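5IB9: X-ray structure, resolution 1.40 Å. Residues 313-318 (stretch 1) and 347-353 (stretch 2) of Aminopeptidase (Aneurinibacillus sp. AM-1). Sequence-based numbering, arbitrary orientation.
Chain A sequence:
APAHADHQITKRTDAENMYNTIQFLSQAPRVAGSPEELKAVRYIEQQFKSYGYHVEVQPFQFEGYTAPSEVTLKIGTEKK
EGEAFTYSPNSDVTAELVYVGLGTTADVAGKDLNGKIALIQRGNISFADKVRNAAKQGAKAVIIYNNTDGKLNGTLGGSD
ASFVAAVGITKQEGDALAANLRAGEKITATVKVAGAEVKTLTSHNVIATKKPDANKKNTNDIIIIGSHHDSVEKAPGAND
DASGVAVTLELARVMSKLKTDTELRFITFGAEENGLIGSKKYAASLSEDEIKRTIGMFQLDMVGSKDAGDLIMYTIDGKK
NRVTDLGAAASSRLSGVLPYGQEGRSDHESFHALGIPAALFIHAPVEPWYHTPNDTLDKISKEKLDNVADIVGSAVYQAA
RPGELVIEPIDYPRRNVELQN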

# COMPACT_ATOMS: atom_id res chain seq x y z
N MET A 313 -14.26 25.79 -4.64
CA MET A 313 -13.62 24.55 -5.14
C MET A 313 -12.13 24.63 -4.83
O MET A 313 -11.52 25.59 -5.22
CB MET A 313 -13.74 24.52 -6.63
CG MET A 313 -15.17 24.53 -7.11
SD MET A 313 -15.42 24.53 -8.90
CE MET A 313 -14.76 26.18 -9.34
N TYR A 314 -11.53 23.61 -4.22
CA TYR A 314 -10.11 23.66 -3.93
C TYR A 314 -9.37 22.62 -4.76
O TYR A 314 -9.77 21.46 -4.89
CB TYR A 314 -9.86 23.31 -2.48
CG TYR A 314 -10.12 24.43 -1.49
CD1 TYR A 314 -9.63 25.70 -1.69
CD2 TYR A 314 -10.90 24.18 -0.39
CE1 TYR A 314 -9.92 26.73 -0.73
CE2 TYR A 314 -11.20 25.22 0.61
CZ TYR A 314 -10.66 26.45 0.40
OH TYR A 314 -10.95 27.49 1.30
N THR A 315 -8.22 23.03 -5.33
CA THR A 315 -7.38 22.13 -6.01
C THR A 315 -6.00 22.05 -5.28
O THR A 315 -5.61 23.03 -4.57
CB THR A 315 -7.15 22.44 -7.50
OG1 THR A 315 -6.43 23.70 -7.53
CG2 THR A 315 -8.50 22.62 -8.20
N ILE A 316 -5.28 20.97 -5.47
CA ILE A 316 -4.00 20.78 -4.70
C ILE A 316 -2.97 21.83 -5.10
O ILE A 316 -2.27 22.28 -4.16
CB ILE A 316 -3.45 19.36 -5.04
CG1 ILE A 316 -4.44 18.26 -4.55
CG2 ILE A 316 -2.06 19.14 -4.44
CD1 ILE A 316 -4.93 18.37 -3.13
N ASP A 317 -2.88 22.11 -6.42
CA ASP A 317 -1.90 23.08 -6.91
C ASP A 317 -2.46 24.48 -7.04
O ASP A 317 -1.75 25.35 -7.57
CB ASP A 317 -1.29 22.55 -8.21
CG ASP A 317 -2.31 22.14 -9.23
OD1 ASP A 317 -1.90 21.51 -10.26
OD2 ASP A 317 -3.54 22.44 -9.05
N GLY A 318 -3.69 24.77 -6.61
CA GLY A 318 -4.28 26.11 -6.85
C GLY A 318 -4.44 26.52 -8.30
O GLY A 318 -4.62 27.71 -8.58
N ASP A 347 -9.80 13.67 0.08
CA ASP A 347 -9.51 12.56 -0.86
C ASP A 347 -9.20 12.98 -2.29
O ASP A 347 -8.57 12.17 -2.99
CB ASP A 347 -10.68 11.56 -0.85
CG ASP A 347 -10.89 10.94 0.54
OD1 ASP A 347 -9.94 10.31 1.06
OD2 ASP A 347 -12.01 11.17 1.09
N HIS A 348 -9.47 14.23 -2.67
CA HIS A 348 -9.04 14.68 -4.02
C HIS A 348 -7.53 14.61 -4.15
O HIS A 348 -7.04 14.42 -5.27
CB HIS A 348 -9.57 16.05 -4.36
CG HIS A 348 -9.13 17.11 -3.39
ND1 HIS A 348 -9.33 17.04 -2.01
CD2 HIS A 348 -8.55 18.30 -3.65
CE1 HIS A 348 -8.81 18.15 -1.47
NE2 HIS A 348 -8.36 18.94 -2.45
N GLU A 349 -6.78 14.73 -3.06
CA GLU A 349 -5.30 14.63 -3.12
C GLU A 349 -4.83 13.29 -3.63
O GLU A 349 -3.75 13.20 -4.21
CB GLU A 349 -4.78 14.84 -1.73
CG GLU A 349 -3.25 15.13 -1.68
CD GLU A 349 -2.88 15.67 -0.29
OE1 GLU A 349 -3.47 16.66 0.23
OE2 GLU A 349 -2.01 15.08 0.30
N SER A 350 -5.63 12.24 -3.43
CA SER A 350 -5.23 10.91 -3.93
C SER A 350 -5.30 10.72 -5.41
O SER A 350 -4.58 9.89 -5.98
CB SER A 350 -6.08 9.88 -3.17
OG SER A 350 -5.86 10.03 -1.74
N PHE A 351 -6.20 11.51 -5.98
CA PHE A 351 -6.41 11.45 -7.46
C PHE A 351 -5.51 12.48 -8.11
O PHE A 351 -4.97 12.18 -9.18
CB PHE A 351 -7.92 11.57 -7.77
CG PHE A 351 -8.68 10.47 -7.15
CD1 PHE A 351 -8.69 9.20 -7.76
CD2 PHE A 351 -9.19 10.57 -5.85
CE1 PHE A 351 -9.28 8.08 -7.11
CE2 PHE A 351 -9.80 9.48 -5.22
CZ PHE A 351 -9.84 8.22 -5.87
N HIS A 352 -5.37 13.68 -7.57
CA HIS A 352 -4.38 14.61 -8.10
C HIS A 352 -3.00 13.93 -8.18
O HIS A 352 -2.26 14.15 -9.18
CB HIS A 352 -4.37 15.82 -7.22
CG HIS A 352 -3.34 16.79 -7.64
ND1 HIS A 352 -3.61 17.77 -8.57
CD2 HIS A 352 -2.06 16.95 -7.23
CE1 HIS A 352 -2.52 18.49 -8.75
NE2 HIS A 352 -1.54 17.96 -8.03
N ALA A 353 -2.70 13.05 -7.28
CA ALA A 353 -1.36 12.44 -7.21
C ALA A 353 -1.18 11.57 -8.43
O ALA A 353 -0.04 11.34 -8.87
CB ALA A 353 -1.26 11.62 -5.99
O HOH W 1 0.47 19.41 -9.03

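No direct hydrogen bond joins the two stretches; the 303 Å² they bury, summed over both sides, is held mainly by packing around Ile316, which alone has 108 Å² covered. Its CA lies 6.5 Å from the CA of Glu349, the nearest pair of CA atoms across the contact, and its CA-to-CB bond points toward the helix.

Stretch 2 opens with Asp347, which is out of reach of stretch 1. Its part is local: Ser350 N donates to Asp347 O at 3.0 Å within the backbone, while its carboxylate is hydrogen-bonded elsewhere in the structure.

His348 is the first residue to make contact. Its CA-to-CB bond points toward stretch 1, and chi1 of 59° (p) places the imidazole where Ile316 CD1 comes within 3.5 Å of His348 NE2. Tyr314 O approaches the same ring, 3.6 Å from His348 CD2. Both approaches are oblique to the ring plane. Because His348 NE2 is hydrogen-bonded elsewhere in the structure, the methyl group does not leave this nitrogen without a polar partner. The side chain of Tyr314 contributes little, since its end leads away.

Glu349 meets Ile316 most closely at its CA and CB: Ile316 CD1 is 3.8 Å from both Glu349 CA and Glu349 CB. With chi1 and chi2 both t, the chain runs on past the methyl, Glu349 CG lying 3.9 Å and Glu349 OE1 4.0 Å from Ile316 CD1; OE1 is hydrogen-bonded to a residue just outside the stretches. Next along the helix, Ser350 points away and Phe351 is out of reach, so neither touches stretch 1.

One turn of helix after His348, His352 returns to the same side, the backbone bond from His352 N to His348 O measuring 2.9 Å. His352 makes the one CH-pi contact between the stretches. Ile316 CB sits 3.6 Å from the ring centroid, 10° off the normal, over one face; the closest atoms are Ile316 CB and His352 CD2, at 3.5 Å. A beta-branched residue suits this place: Ile316 CG2, 3.6 Å from His352 CD2, joins CB in covering the ring, while the CG1 arm carries CD1 to His348 and Glu349. At the ring edge, near its plane, Asp317 OD1 is 3.4 Å from His352 CE1. Water 1 connects these side chains, 2.7 Å from His352 NE2 and donating a weak hydrogen bond to Asp317 OD1 at 3.4 Å. The type I turn from Thr315 to Gly318 contains both Ile316 and Asp317; its positive phi of 61° at Gly318 favours glycine.

Ala353 closes the stretch without contact.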